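Putative thiosulfate sulfurtransferase YNJE (Escherichia coli, PDB 2WLR) catalyses the transfer of sulfur from thiosulfate to cyanide, yielding thiocyanate and sulfite, by way of an enzyme-bound persulfide. Local coordinates at residues R370-F375 with V386-G391; L290-S295 with K312-G317; G317-H322 with W353-E358; F122-Y127 with A378-W383. All coordinates share one frame; numbering follows the deposited sequence.

Contact 1: R370-F375 with V386-G391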
loop_
_atom_site.group_PDB
_atom_site.type_symbol
_atom_site.label_atom_id
_atom_site.label_comp_id
_atom_site.label_asym_id
_atom_site.label_seq_id
_atom_site.Cartn_x
_atom_site.Cartn_y
_atom_site.Cartn_z
ATOM N N ARG A 370 -3.448 -10.558 -0.189
ATOM C CA ARG A 370 -3.254 -9.522 0.840
ATOM C C ARG A 370 -1.748 -9.334 1.130
ATOM O O ARG A 370 -1.285 -8.214 1.315
ATOM C CB ARG A 370 -4.010 -9.892 2.111
ATOM C CG ARG A 370 -5.508 -9.871 1.964
ATOM C CD ARG A 370 -6.196 -10.412 3.209
ATOM N NE ARG A 370 -6.117 -11.867 3.233
ATOM C CZ ARG A 370 -6.611 -12.615 4.214
ATOM N NH1 ARG A 370 -7.155 -12.042 5.286
ATOM N NH2 ARG A 370 -6.540 -13.938 4.133
ATOM N N ALA A 371 -0.995 -10.424 1.169
ATOM C CA ALA A 371 0.450 -10.388 1.334
ATOM C C ALA A 371 1.129 -9.572 0.250
ATOM O O ALA A 371 2.156 -8.926 0.502
ATOM C CB ALA A 371 1.004 -11.819 1.342
ATOM N N SER A 372 0.561 -9.584 -0.955
ATOM C CA SER A 372 1.153 -8.808 -2.028
ATOM C C SER A 372 0.964 -7.328 -1.837
ATOM O O SER A 372 1.858 -6.548 -2.169
ATOM C CB SER A 372 0.567 -9.226 -3.358
ATOM O OG SER A 372 0.792 -10.616 -3.591
ATOM N N GLU A 373 -0.196 -6.939 -1.354
ATOM C CA GLU A 373 -0.428 -5.533 -1.031
ATOM C C GLU A 373 0.566 -5.068 0.031
ATOM O O GLU A 373 1.181 -3.976 -0.121
ATOM C CB GLU A 373 -1.892 -5.333 -0.588
ATOM C CG GLU A 373 -2.212 -3.895 -0.244
ATOM C CD GLU A 373 -3.693 -3.625 -0.043
ATOM O OE1 GLU A 373 -4.529 -4.558 -0.169
ATOM O OE2 GLU A 373 -4.019 -2.457 0.251
ATOM N N THR A 374 0.755 -5.824 1.110
ATOM C CA THR A 374 1.716 -5.424 2.128
ATOM C C THR A 374 3.137 -5.438 1.602
ATOM O O THR A 374 3.933 -4.575 1.991
ATOM C CB THR A 374 1.649 -6.250 3.423
ATOM O OG1 THR A 374 1.692 -7.643 3.142
ATOM C CG2 THR A 374 0.336 -5.944 4.145
ATOM N N PHE A 375 3.467 -6.414 0.750
ATOM C CA PHE A 375 4.771 -6.403 0.094
ATOM C C PHE A 375 4.989 -5.091 -0.651
ATOM O O PHE A 375 6.057 -4.461 -0.544
ATOM C CB PHE A 375 4.896 -7.544 -0.897
ATOM C CG PHE A 375 6.117 -7.477 -1.754
ATOM C CD1 PHE A 375 6.079 -6.794 -2.941
ATOM C CD2 PHE A 375 7.280 -8.127 -1.397
ATOM C CE1 PHE A 375 7.201 -6.731 -3.758
ATOM C CE2 PHE A 375 8.400 -8.048 -2.219
ATOM C CZ PHE A 375 8.333 -7.351 -3.409
ATOM N N VAL A 386 12.255 -7.939 1.656
ATOM C CA VAL A 386 10.875 -8.394 1.748
ATOM C C VAL A 386 10.534 -9.376 0.631
ATOM O O VAL A 386 11.139 -9.363 -0.441
ATOM C CB VAL A 386 9.858 -7.222 1.808
ATOM C CG1 VAL A 386 9.923 -6.487 3.175
ATOM C CG2 VAL A 386 10.008 -6.249 0.633
ATOM N N SER A 387 9.555 -10.216 0.888
ATOM C CA SER A 387 9.088 -11.211 -0.081
ATOM C C SER A 387 7.671 -11.632 0.248
ATOM O O SER A 387 7.088 -11.209 1.267
ATOM C CB SER A 387 9.954 -12.456 -0.080
ATOM O OG SER A 387 9.945 -13.080 1.210
ATOM N N VAL A 388 7.115 -12.478 -0.608
ATOM C CA VAL A 388 5.832 -13.113 -0.365
ATOM C C VAL A 388 6.061 -14.613 -0.337
ATOM O O VAL A 388 6.741 -15.163 -1.206
ATOM C CB VAL A 388 4.783 -12.756 -1.420
ATOM C CG1 VAL A 388 3.549 -13.628 -1.292
ATOM C CG2 VAL A 388 4.435 -11.249 -1.331
ATOM N N TYR A 389 5.566 -15.277 0.715
ATOM C CA TYR A 389 5.473 -16.735 0.751
ATOM C C TYR A 389 4.162 -17.110 0.072
ATOM O O TYR A 389 3.071 -16.993 0.625
ATOM C CB TYR A 389 5.577 -17.245 2.210
ATOM C CG TYR A 389 5.074 -18.677 2.372
ATOM C CD1 TYR A 389 5.383 -19.633 1.430
ATOM C CD2 TYR A 389 4.293 -19.079 3.488
ATOM C CE1 TYR A 389 4.909 -20.933 1.534
ATOM C CE2 TYR A 389 3.834 -20.391 3.604
ATOM C CZ TYR A 389 4.156 -21.307 2.635
ATOM O OH TYR A 389 3.708 -22.616 2.685
ATOM N N ASP A 390 4.267 -17.539 -1.173
ATOM C CA ASP A 390 3.118 -17.729 -2.047
ATOM C C ASP A 390 2.101 -18.722 -1.464
ATOM O O ASP A 390 0.892 -18.421 -1.341
ATOM C CB ASP A 390 3.615 -18.220 -3.433
ATOM C CG ASP A 390 2.614 -17.998 -4.574
ATOM O OD1 ASP A 390 1.462 -17.542 -4.368
ATOM O OD2 ASP A 390 2.976 -18.346 -5.717
ATOM N N GLY A 391 2.599 -19.894 -1.058
ATOM C CA GLY A 391 1.698 -20.967 -0.624
ATOM C C GLY A 391 0.761 -20.587 0.516
ATOM O O GLY A 391 -0.418 -20.982 0.545
#

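Contact 2: L290-S295 with K312-G317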
loop_
_atom_site.group_PDB
_atom_site.type_symbol
_atom_site.label_atom_id
_atom_site.label_comp_id
_atom_site.label_asym_id
_atom_site.label_seq_id
_atom_site.Cartn_x
_atom_site.Cartn_y
_atom_site.Cartn_z
ATOM N N LEU A 290 8.173 -14.327 9.543
ATOM C CA LEU A 290 7.140 -14.805 8.639
ATOM C C LEU A 290 5.863 -14.177 9.166
ATOM O O LEU A 290 5.459 -14.372 10.319
ATOM C CB LEU A 290 7.057 -16.339 8.606
ATOM C CG LEU A 290 6.124 -16.941 7.573
ATOM C CD1 LEU A 290 6.444 -16.490 6.140
ATOM C CD2 LEU A 290 6.150 -18.466 7.704
ATOM N N VAL A 291 5.220 -13.392 8.317
ATOM C CA VAL A 291 4.182 -12.455 8.750
ATOM C C VAL A 291 2.833 -12.790 8.146
ATOM O O VAL A 291 2.642 -12.770 6.915
ATOM C CB VAL A 291 4.553 -11.010 8.381
ATOM C CG1 VAL A 291 3.478 -10.061 8.797
ATOM C CG2 VAL A 291 5.878 -10.603 9.002
ATOM N N SER A 292 1.838 -13.054 8.989
ATOM C CA SER A 292 0.503 -13.339 8.592
ATOM C C SER A 292 -0.281 -12.058 8.359
ATOM O O SER A 292 -0.528 -11.264 9.291
ATOM C CB SER A 292 -0.214 -14.130 9.693
ATOM O OG SER A 292 -1.550 -14.349 9.341
ATOM N N ILE A 293 -0.684 -11.848 7.104
ATOM C CA ILE A 293 -1.614 -10.781 6.730
ATOM C C ILE A 293 -2.986 -11.411 6.578
ATOM O O ILE A 293 -3.554 -11.517 5.509
ATOM C CB ILE A 293 -1.137 -10.031 5.453
ATOM C CG1 ILE A 293 0.331 -9.612 5.591
ATOM C CG2 ILE A 293 -2.039 -8.830 5.179
ATOM C CD1 ILE A 293 0.572 -8.669 6.738
ATOM N N ARG A 294 -3.492 -11.843 7.725
ATOM C CA ARG A 294 -4.792 -12.465 7.827
ATOM C C ARG A 294 -5.605 -11.768 8.895
ATOM O O ARG A 294 -5.025 -11.161 9.804
ATOM C CB ARG A 294 -4.629 -13.961 8.116
ATOM C CG ARG A 294 -3.925 -14.700 6.983
ATOM C CD ARG A 294 -3.689 -16.200 7.261
ATOM N NE ARG A 294 -4.939 -16.941 7.260
ATOM C CZ ARG A 294 -5.153 -18.070 7.945
ATOM N NH1 ARG A 294 -4.220 -18.558 8.747
ATOM N NH2 ARG A 294 -6.342 -18.666 7.861
ATOM N N SER A 295 -6.923 -11.804 8.768
ATOM C CA SER A 295 -7.799 -11.153 9.765
ATOM C C SER A 295 -7.579 -11.847 11.100
ATOM O O SER A 295 -7.183 -13.012 11.138
ATOM C CB SER A 295 -9.260 -11.229 9.353
ATOM O OG SER A 295 -9.731 -12.575 9.327
ATOM N N LYS A 312 -8.298 -24.862 9.848
ATOM C CA LYS A 312 -8.323 -23.607 10.594
ATOM C C LYS A 312 -7.090 -23.508 11.450
ATOM O O LYS A 312 -6.547 -24.523 11.925
ATOM C CB LYS A 312 -9.562 -23.543 11.493
ATOM C CG LYS A 312 -10.860 -23.537 10.749
ATOM C CD LYS A 312 -12.032 -23.608 11.735
ATOM C CE LYS A 312 -13.365 -23.473 11.030
ATOM N NZ LYS A 312 -14.509 -23.825 11.939
ATOM N N GLY A 313 -6.630 -22.280 11.661
ATOM C CA GLY A 313 -5.469 -22.028 12.458
ATOM C C GLY A 313 -4.523 -21.153 11.678
ATOM O O GLY A 313 -4.898 -20.598 10.634
ATOM N N GLU A 314 -3.309 -21.073 12.198
ATOM C CA GLU A 314 -2.254 -20.236 11.696
ATOM C C GLU A 314 -0.929 -20.979 11.729
ATOM O O GLU A 314 -0.746 -21.925 12.503
ATOM C CB GLU A 314 -2.171 -19.008 12.590
ATOM C CG GLU A 314 -1.304 -17.902 12.058
ATOM C CD GLU A 314 -1.714 -17.490 10.651
ATOM O OE1 GLU A 314 -2.454 -16.504 10.525
ATOM O OE2 GLU A 314 -1.353 -18.177 9.672
ATOM N N ILE A 315 0.016 -20.534 10.900
ATOM C CA ILE A 315 1.379 -21.044 10.918
ATOM C C ILE A 315 2.006 -20.775 12.280
ATOM O O ILE A 315 2.080 -19.621 12.749
ATOM C CB ILE A 315 2.233 -20.421 9.791
ATOM C CG1 ILE A 315 1.606 -20.749 8.433
ATOM C CG2 ILE A 315 3.724 -20.866 9.917
ATOM C CD1 ILE A 315 2.436 -20.335 7.240
ATOM N N ALA A 316 2.455 -21.833 12.941
ATOM C CA ALA A 316 3.064 -21.691 14.258
ATOM C C ALA A 316 4.370 -20.915 14.156
ATOM O O ALA A 316 5.260 -21.248 13.361
ATOM C CB ALA A 316 3.316 -23.068 14.890
ATOM N N GLY A 317 4.481 -19.870 14.973
ATOM C CA GLY A 317 5.613 -18.990 14.971
ATOM C C GLY A 317 5.441 -17.759 14.088
ATOM O O GLY A 317 6.293 -16.889 14.128
HETATM O O HOH W 1 8.127 -15.182 12.380
HETATM O O HOH W 2 -7.625 -19.892 10.280
#

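Contact 3: G317-H322 with W353-E358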
loop_
_atom_site.group_PDB
_atom_site.type_symbol
_atom_site.label_atom_id
_atom_site.label_comp_id
_atom_site.label_asym_id
_atom_site.label_seq_id
_atom_site.Cartn_x
_atom_site.Cartn_y
_atom_site.Cartn_z
ATOM N N GLY A 317 4.481 -19.870 14.973
ATOM C CA GLY A 317 5.613 -18.990 14.971
ATOM C C GLY A 317 5.441 -17.759 14.088
ATOM O O GLY A 317 6.293 -16.889 14.128
ATOM N N ALA A 318 4.367 -17.706 13.299
ATOM C CA ALA A 318 4.127 -16.551 12.431
ATOM C C ALA A 318 3.698 -15.371 13.286
ATOM O O ALA A 318 2.980 -15.530 14.280
ATOM C CB ALA A 318 3.056 -16.884 11.378
ATOM N N ARG A 319 4.164 -14.195 12.901
ATOM C CA ARG A 319 3.841 -12.964 13.597
ATOM C C ARG A 319 2.704 -12.273 12.883
ATOM O O ARG A 319 2.683 -12.233 11.660
ATOM C CB ARG A 319 5.073 -12.091 13.676
ATOM C CG ARG A 319 6.158 -12.714 14.575
ATOM C CD ARG A 319 7.515 -12.125 14.394
ATOM N NE ARG A 319 8.400 -12.632 15.462
ATOM C CZ ARG A 319 9.724 -12.704 15.380
ATOM N NH1 ARG A 319 10.389 -12.307 14.309
ATOM N NH2 ARG A 319 10.406 -13.197 16.413
ATOM N N TRP A 320 1.763 -11.690 13.608
ATOM C CA TRP A 320 0.612 -11.055 12.986
ATOM C C TRP A 320 1.001 -9.725 12.405
ATOM O O TRP A 320 1.581 -8.904 13.084
ATOM C CB TRP A 320 -0.500 -10.785 13.991
ATOM C CG TRP A 320 -1.830 -10.423 13.316
ATOM C CD1 TRP A 320 -2.411 -11.036 12.243
ATOM C CD2 TRP A 320 -2.744 -9.398 13.717
ATOM N NE1 TRP A 320 -3.599 -10.460 11.946
ATOM C CE2 TRP A 320 -3.846 -9.456 12.844
ATOM C CE3 TRP A 320 -2.742 -8.444 14.741
ATOM C CZ2 TRP A 320 -4.920 -8.591 12.945
ATOM C CZ3 TRP A 320 -3.810 -7.582 14.829
ATOM C CH2 TRP A 320 -4.881 -7.659 13.942
ATOM N N GLY A 321 0.656 -9.500 11.136
ATOM C CA GLY A 321 0.981 -8.238 10.473
ATOM C C GLY A 321 -0.144 -7.226 10.394
ATOM O O GLY A 321 0.006 -6.194 9.741
ATOM N N HIS A 322 -1.269 -7.495 11.044
ATOM C CA HIS A 322 -2.520 -6.811 10.787
ATOM C C HIS A 322 -3.037 -7.114 9.368
ATOM O O HIS A 322 -2.361 -7.730 8.561
ATOM C CB HIS A 322 -2.429 -5.308 11.088
ATOM C CG HIS A 322 -2.297 -5.017 12.550
ATOM N ND1 HIS A 322 -3.318 -4.476 13.304
ATOM C CD2 HIS A 322 -1.279 -5.234 13.402
ATOM C CE1 HIS A 322 -2.915 -4.352 14.562
ATOM N NE2 HIS A 322 -1.682 -4.806 14.648
ATOM N N TRP A 353 4.579 -6.296 16.919
ATOM C CA TRP A 353 4.643 -7.757 16.766
ATOM C C TRP A 353 6.051 -8.270 16.400
ATOM O O TRP A 353 6.204 -9.383 15.892
ATOM C CB TRP A 353 3.591 -8.203 15.749
ATOM C CG TRP A 353 2.310 -8.477 16.355
ATOM C CD1 TRP A 353 1.298 -7.587 16.595
ATOM C CD2 TRP A 353 1.851 -9.744 16.824
ATOM N NE1 TRP A 353 0.233 -8.235 17.160
ATOM C CE2 TRP A 353 0.546 -9.555 17.335
ATOM C CE3 TRP A 353 2.414 -11.020 16.868
ATOM C CZ2 TRP A 353 -0.207 -10.613 17.865
ATOM C CZ3 TRP A 353 1.656 -12.068 17.403
ATOM C CH2 TRP A 353 0.368 -11.848 17.893
ATOM N N ASN A 354 7.070 -7.471 16.680
ATOM C CA ASN A 354 8.458 -7.828 16.416
ATOM C C ASN A 354 8.779 -8.052 14.933
ATOM O O ASN A 354 9.631 -8.871 14.562
ATOM C CB ASN A 354 8.866 -9.052 17.267
ATOM C CG ASN A 354 10.363 -9.158 17.438
ATOM O OD1 ASN A 354 11.079 -8.170 17.378
ATOM N ND2 ASN A 354 10.854 -10.396 17.630
ATOM N N ILE A 355 8.126 -7.261 14.093
ATOM C CA ILE A 355 8.397 -7.220 12.654
ATOM C C ILE A 355 9.106 -5.894 12.337
ATOM O O ILE A 355 8.567 -4.828 12.592
ATOM C CB ILE A 355 7.102 -7.302 11.880
ATOM C CG1 ILE A 355 6.324 -8.584 12.201
ATOM C CG2 ILE A 355 7.347 -7.162 10.353
ATOM C CD1 ILE A 355 4.812 -8.499 11.922
ATOM N N LYS A 356 10.320 -5.972 11.819
ATOM C CA LYS A 356 11.226 -4.841 11.801
ATOM C C LYS A 356 12.005 -4.809 10.488
ATOM O O LYS A 356 12.260 -5.862 9.915
ATOM C CB LYS A 356 12.186 -4.960 12.995
ATOM C CG LYS A 356 11.508 -4.973 14.352
ATOM C CD LYS A 356 12.478 -5.166 15.509
ATOM C CE LYS A 356 11.718 -5.062 16.830
ATOM N NZ LYS A 356 12.611 -5.322 18.004
ATOM N N PRO A 357 12.357 -3.606 9.992
ATOM C CA PRO A 357 12.889 -3.476 8.646
ATOM C C PRO A 357 14.245 -4.154 8.427
ATOM O O PRO A 357 14.595 -4.499 7.313
ATOM C CB PRO A 357 13.018 -1.957 8.449
ATOM C CG PRO A 357 12.878 -1.350 9.771
ATOM C CD PRO A 357 12.159 -2.301 10.650
ATOM N N GLU A 358 15.015 -4.325 9.489
ATOM C CA GLU A 358 16.346 -4.937 9.356
ATOM C C GLU A 358 16.267 -6.463 9.207
ATOM O O GLU A 358 17.272 -7.122 8.911
ATOM C CB GLU A 358 17.244 -4.544 10.544
ATOM C CG GLU A 358 16.758 -5.012 11.914
ATOM C CD GLU A 358 15.916 -3.973 12.681
ATOM O OE1 GLU A 358 15.202 -3.150 12.051
ATOM O OE2 GLU A 358 15.981 -3.984 13.939
#

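Contact 4: F122-Y127 with A378-W383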
loop_
_atom_site.group_PDB
_atom_site.type_symbol
_atom_site.label_atom_id
_atom_site.label_comp_id
_atom_site.label_asym_id
_atom_site.label_seq_id
_atom_site.Cartn_x
_atom_site.Cartn_y
_atom_site.Cartn_z
ATOM N N PHE A 122 8.338 6.699 -2.793
ATOM C CA PHE A 122 6.990 7.211 -2.969
ATOM C C PHE A 122 6.475 7.078 -4.429
ATOM O O PHE A 122 5.269 6.935 -4.657
ATOM C CB PHE A 122 6.891 8.680 -2.512
ATOM C CG PHE A 122 7.580 9.651 -3.401
ATOM C CD1 PHE A 122 6.920 10.160 -4.495
ATOM C CD2 PHE A 122 8.897 10.022 -3.194
ATOM C CE1 PHE A 122 7.505 11.017 -5.351
ATOM C CE2 PHE A 122 9.506 10.912 -4.059
ATOM C CZ PHE A 122 8.809 11.396 -5.171
ATOM N N GLU A 123 7.387 7.157 -5.385
ATOM C CA GLU A 123 7.008 7.159 -6.784
ATOM C C GLU A 123 6.395 5.848 -7.243
ATOM O O GLU A 123 5.809 5.784 -8.314
ATOM C CB GLU A 123 8.221 7.534 -7.650
ATOM C CG GLU A 123 9.285 6.481 -7.844
ATOM C CD GLU A 123 10.170 6.244 -6.627
ATOM O OE1 GLU A 123 10.215 7.086 -5.704
ATOM O OE2 GLU A 123 10.875 5.209 -6.629
ATOM N N GLN A 124 6.515 4.819 -6.423
ATOM C CA GLN A 124 5.853 3.536 -6.711
ATOM C C GLN A 124 4.389 3.529 -6.440
ATOM O O GLN A 124 3.697 2.606 -6.872
ATOM C CB GLN A 124 6.501 2.425 -5.912
ATOM C CG GLN A 124 7.954 2.132 -6.360
ATOM C CD GLN A 124 8.759 1.329 -5.363
ATOM O OE1 GLN A 124 8.293 0.927 -4.291
ATOM N NE2 GLN A 124 10.008 1.051 -5.735
ATOM N N LEU A 125 3.898 4.494 -5.674
ATOM C CA LEU A 125 2.481 4.600 -5.284
ATOM C C LEU A 125 1.962 5.869 -5.880
ATOM O O LEU A 125 1.981 6.936 -5.264
ATOM C CB LEU A 125 2.311 4.606 -3.751
ATOM C CG LEU A 125 2.653 3.285 -3.087
ATOM C CD1 LEU A 125 2.679 3.445 -1.586
ATOM C CD2 LEU A 125 1.697 2.165 -3.436
ATOM N N VAL A 126 1.478 5.767 -7.108
ATOM C CA VAL A 126 1.020 6.958 -7.826
ATOM C C VAL A 126 -0.418 7.372 -7.449
ATOM O O VAL A 126 -1.122 6.666 -6.722
ATOM C CB VAL A 126 1.177 6.780 -9.350
ATOM C CG1 VAL A 126 2.602 6.259 -9.675
ATOM C CG2 VAL A 126 0.074 5.839 -9.913
ATOM N N TYR A 127 -0.860 8.513 -7.953
ATOM C CA TYR A 127 -2.160 9.066 -7.637
ATOM C C TYR A 127 -2.828 9.561 -8.935
ATOM O O TYR A 127 -2.147 9.700 -9.970
ATOM C CB TYR A 127 -2.007 10.159 -6.578
ATOM C CG TYR A 127 -1.252 11.392 -7.007
ATOM C CD1 TYR A 127 0.132 11.426 -7.041
ATOM C CD2 TYR A 127 -1.942 12.544 -7.366
ATOM C CE1 TYR A 127 0.797 12.566 -7.404
ATOM C CE2 TYR A 127 -1.260 13.700 -7.755
ATOM C CZ TYR A 127 0.097 13.697 -7.771
ATOM O OH TYR A 127 0.719 14.870 -8.151
ATOM N N ALA A 378 5.595 -2.253 1.859
ATOM C CA ALA A 378 6.925 -2.362 2.468
ATOM C C ALA A 378 8.031 -2.002 1.488
ATOM O O ALA A 378 8.988 -1.373 1.845
ATOM C CB ALA A 378 7.135 -3.798 2.982
ATOM N N ARG A 379 7.869 -2.393 0.221
ATOM C CA ARG A 379 8.799 -2.014 -0.831
ATOM C C ARG A 379 8.874 -0.482 -0.977
ATOM O O ARG A 379 9.971 0.100 -0.986
ATOM C CB ARG A 379 8.364 -2.669 -2.135
ATOM C CG ARG A 379 9.214 -2.302 -3.338
ATOM C CD ARG A 379 8.681 -2.971 -4.588
ATOM N NE ARG A 379 9.288 -2.519 -5.847
ATOM C CZ ARG A 379 8.681 -1.817 -6.799
ATOM N NH1 ARG A 379 7.448 -1.350 -6.664
ATOM N NH2 ARG A 379 9.361 -1.516 -7.904
ATOM N N ALA A 380 7.712 0.187 -1.018
ATOM C CA ALA A 380 7.636 1.658 -1.135
ATOM C C ALA A 380 8.234 2.327 0.112
ATOM O O ALA A 380 8.828 3.422 0.055
ATOM C CB ALA A 380 6.189 2.069 -1.328
HETATM N N MSE A 381 8.113 1.647 1.245
HETATM C CA MSE A 381 8.664 2.091 2.524
HETATM C C MSE A 381 10.167 1.895 2.627
HETATM O O MSE A 381 10.769 2.280 3.640
HETATM C CB MSE A 381 7.973 1.346 3.662
HETATM C CG MSE A 381 6.585 1.845 3.922
HETATM SE SE MSE A 381 5.424 0.602 4.927
HETATM C CE MSE A 381 6.240 0.481 6.633
ATOM N N GLY A 382 10.768 1.227 1.643
ATOM C CA GLY A 382 12.205 1.057 1.595
ATOM C C GLY A 382 12.704 -0.139 2.372
ATOM O O GLY A 382 13.903 -0.237 2.632
ATOM N N TRP A 383 11.826 -1.079 2.732
ATOM C CA TRP A 383 12.282 -2.270 3.431
ATOM C C TRP A 383 13.053 -3.119 2.419
ATOM O O TRP A 383 12.545 -3.390 1.338
ATOM C CB TRP A 383 11.092 -3.035 4.014
ATOM C CG TRP A 383 10.511 -2.374 5.204
ATOM C CD1 TRP A 383 10.419 -1.030 5.449
ATOM C CD2 TRP A 383 10.044 -3.034 6.377
ATOM N NE1 TRP A 383 9.886 -0.827 6.704
ATOM C CE2 TRP A 383 9.641 -2.041 7.291
ATOM C CE3 TRP A 383 9.898 -4.373 6.732
ATOM C CZ2 TRP A 383 9.119 -2.355 8.554
ATOM C CZ3 TRP A 383 9.392 -4.693 7.987
ATOM C CH2 TRP A 383 9.004 -3.689 8.887
HETATM O O HOH W 3 6.068 -0.676 -4.228
#

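Contact 1: R370-F375 with V386-G391
The helix that follows the active-site loop of the catalytic rhodanese domain lies on its own sheet here, Ala371 and Phe375 meeting Val386, Ser387 and Val388. The axes of helix 370-375 and strand 386-389 run antiparallel, 177° apart, with a closest approach of 8.2 Å. Phe375 has CG anti to its backbone N (chi1 171°), which starts the ring off toward the strand. The ring arrives edge first: CE2 is 3.5 Å from Val386 O, near the ring plane, and 3.7 Å from Val386 CG2. Next to it on the same edge, CD2 lies 3.8 Å from Ser387 CA.

Val388 CG2 lies between Ala371 O and Phe375 CB, 3.8 Å from the latter, and its side chain crosses that of the phenylalanine at about a right angle; CG1 faces Ala371 CB at 4.1 Å. The side chains that meet are mainly apolar, though carbonyl oxygens of both segments border them. Within the helix, Thr374 OG1 donates to Ala371 O at 3.0 Å from 40° above the carbonyl plane, on the same face as the bond from Phe375 N. Outside the segments, Ala371 N and Arg370 NE bind the sulfinate of the modified active-site Cys365, and Arg370 is a probable substrate ligand. Strand 360-363, this helix and strand 386-389 together form a beta-alpha-beta crossover, the unit from which the parallel rhodanese sheet is built.

Contact 2: L290-S295 with K312-G317
Glu314 is gripped by Ser292 and Arg294 through different oxygens of its carboxylate. Ser292 OG donates to Glu314 OE1 at 2.6 Å, coming from well above the carboxylate plane. Arg294 NH1 forms a salt bridge to Glu314 OE2 at 3.0 Å, but the bond is weak, its N-H...O angle being 145°, and the guanidinium and carboxylate planes stand 88° apart. The same NH1 makes a straighter bond, 161°, to Gly313 O at 2.9 Å, lying in both the guanidinium and the carbonyl plane.

Further bonds hold this shell in place. The bend of Glu314 at chi2 goes with a bond from Ile315 N back to Glu314 OE2 at 3.0 Å, on the anti lone pair. Tyr364 OH also bonds Glu314 OE2, while Glu298 OE1 pairs with Arg294 NE. An alanine at Glu314 would probably leave Ser292 OG and Ile315 N without these acceptors and Arg294 with Glu298 as its remaining carboxylate partner among those described. Water 2 accepts from Gly313 N at 2.9 Å and more weakly from Arg294 NH2. Beside the polar cluster, Leu290 CD2 packs on Ile315 CG2 at 4.1 Å.

Strand 288-292 runs between strands 360-363 and 319-320 of the parallel sheet, strand 314-315 pairs separately with strand 404-405, and Phe299 of helix 296-300 touches both Ser292 and Glu314; Arg294 in turn rests on Arg370 of helix 369-380.

Contact 3: G317-H322 with W353-E358
Trp320 and Trp353 supply the aromatic part of this contact. Trp320 CB stands over the face of the Trp353 six-membered ring, 3.7 Å from its centroid and 12° off the normal, a CH-pi contact. Beyond it the indole of Trp320 turns its edge toward Trp353 in an offset edge-to-face pair: the planes are 75° apart, and the Trp320 six-membered and Trp353 five-membered rings have centroids separated by 5.9 Å. The carbonyl Trp320 O also lies over a face of Trp353, 3.4 Å from its CG. Both indole N-H groups bond elsewhere, Trp320 NE1 to Arg294 O and Trp353 NE1 to a sulfonate oxygen of a bound EPE molecule, probably from the crystallisation liquor.

Trp353 follows helix 343-351, whose end is a Schellman motif with Asn354, at positive phi, as its C-prime residue; strand 319-320 is an outermost strand of the parallel rhodanese sheet, so the helix end is laid against the sheet margin.

In the packing group, Ile355 CG1 lies 4.0 Å from Arg319 CB; its CD1 also comes within 3.5 Å of the carbonyl Trp320 O. The methylenes of the extended Arg319 chain run past Trp353 O, CD at 3.4 Å.

Among polar groups, Asn354 ND2 sits over one guanidinium face, 3.1 Å from Arg319 NH2, yet both are donors and do not bond; ND2 gives to Gln286 OE1, and the guanidinium to Ser289 OG and Arg285 O.

Contact 4: F122-Y127 with A378-W383
Gln124 and Arg379 are brought together by extended chains: Arg379 has CG anti to its backbone N (chi1 177°) and stays extended to NE, where chi4 of -111° swings CZ out of line, while the Gln124 chain runs straight beyond CG. The two side chains cross at about a right angle, and their flat ends stack with amide and guanidinium planes only 2° apart. Gln124 NE2 lies over the centre of the guanidinium, 3.3 Å from Arg379 CZ, and Gln124 CD is likewise 3.3 Å from Arg379 NH1. The direct polar approaches are not bonds, since their angles are poor or both atoms are donors. Water 3 makes the link instead, donating to Gln124 OE1 at 2.7 Å and accepting from Arg379 NH1 at 2.9 Å.

Beside the stack, Gln124 OE1 approaches Ala380 CA to 3.3 Å, and Leu125 CD1 packs on Ala380 CB at 3.8 Å. Arg379 NH1 also donates to Val231 O, and a backbone hydrogen bond joins Ala380 and His121. An alanine at Arg379 would probably leave the Gln124 amide without its stacking partner and more able to turn, and water 3 and Val231 O without the NH1 donor.

The helix stops just beyond, at a Schellman motif, with Trp383 N bonded to Ala378 O and Gly382 N, at positive phi, to Arg379 O. The end of helix 369-380 thus meets the 3-10 turn 122-124 and edge strand 125-126 of a different parallel sheet, an interface between successive rhodanese modules.

Contacts 1, 2 and 3 lie in the C-terminal rhodanese domain and reach one parallel sheet, with centres 11 to 13 Å apart. Along the chain they come in series, contact 2, then contact 3, then contact 1; contacts 2 and 3 share Gly317 and involve neighbouring strands 288-292 and 319-320. Contact 4 joins residues 251 positions apart, so contacts 2 and 3 are nested in its loop, while its segments alternate with those of contact 1. Helix 369-380 serves both: its early part carries Arg370 beside the modified Cys365, and its end touches the preceding module; the centres of contacts 1 and 4 are about 15 Å apart. One helix therefore connects the catalytic site with the domain interface.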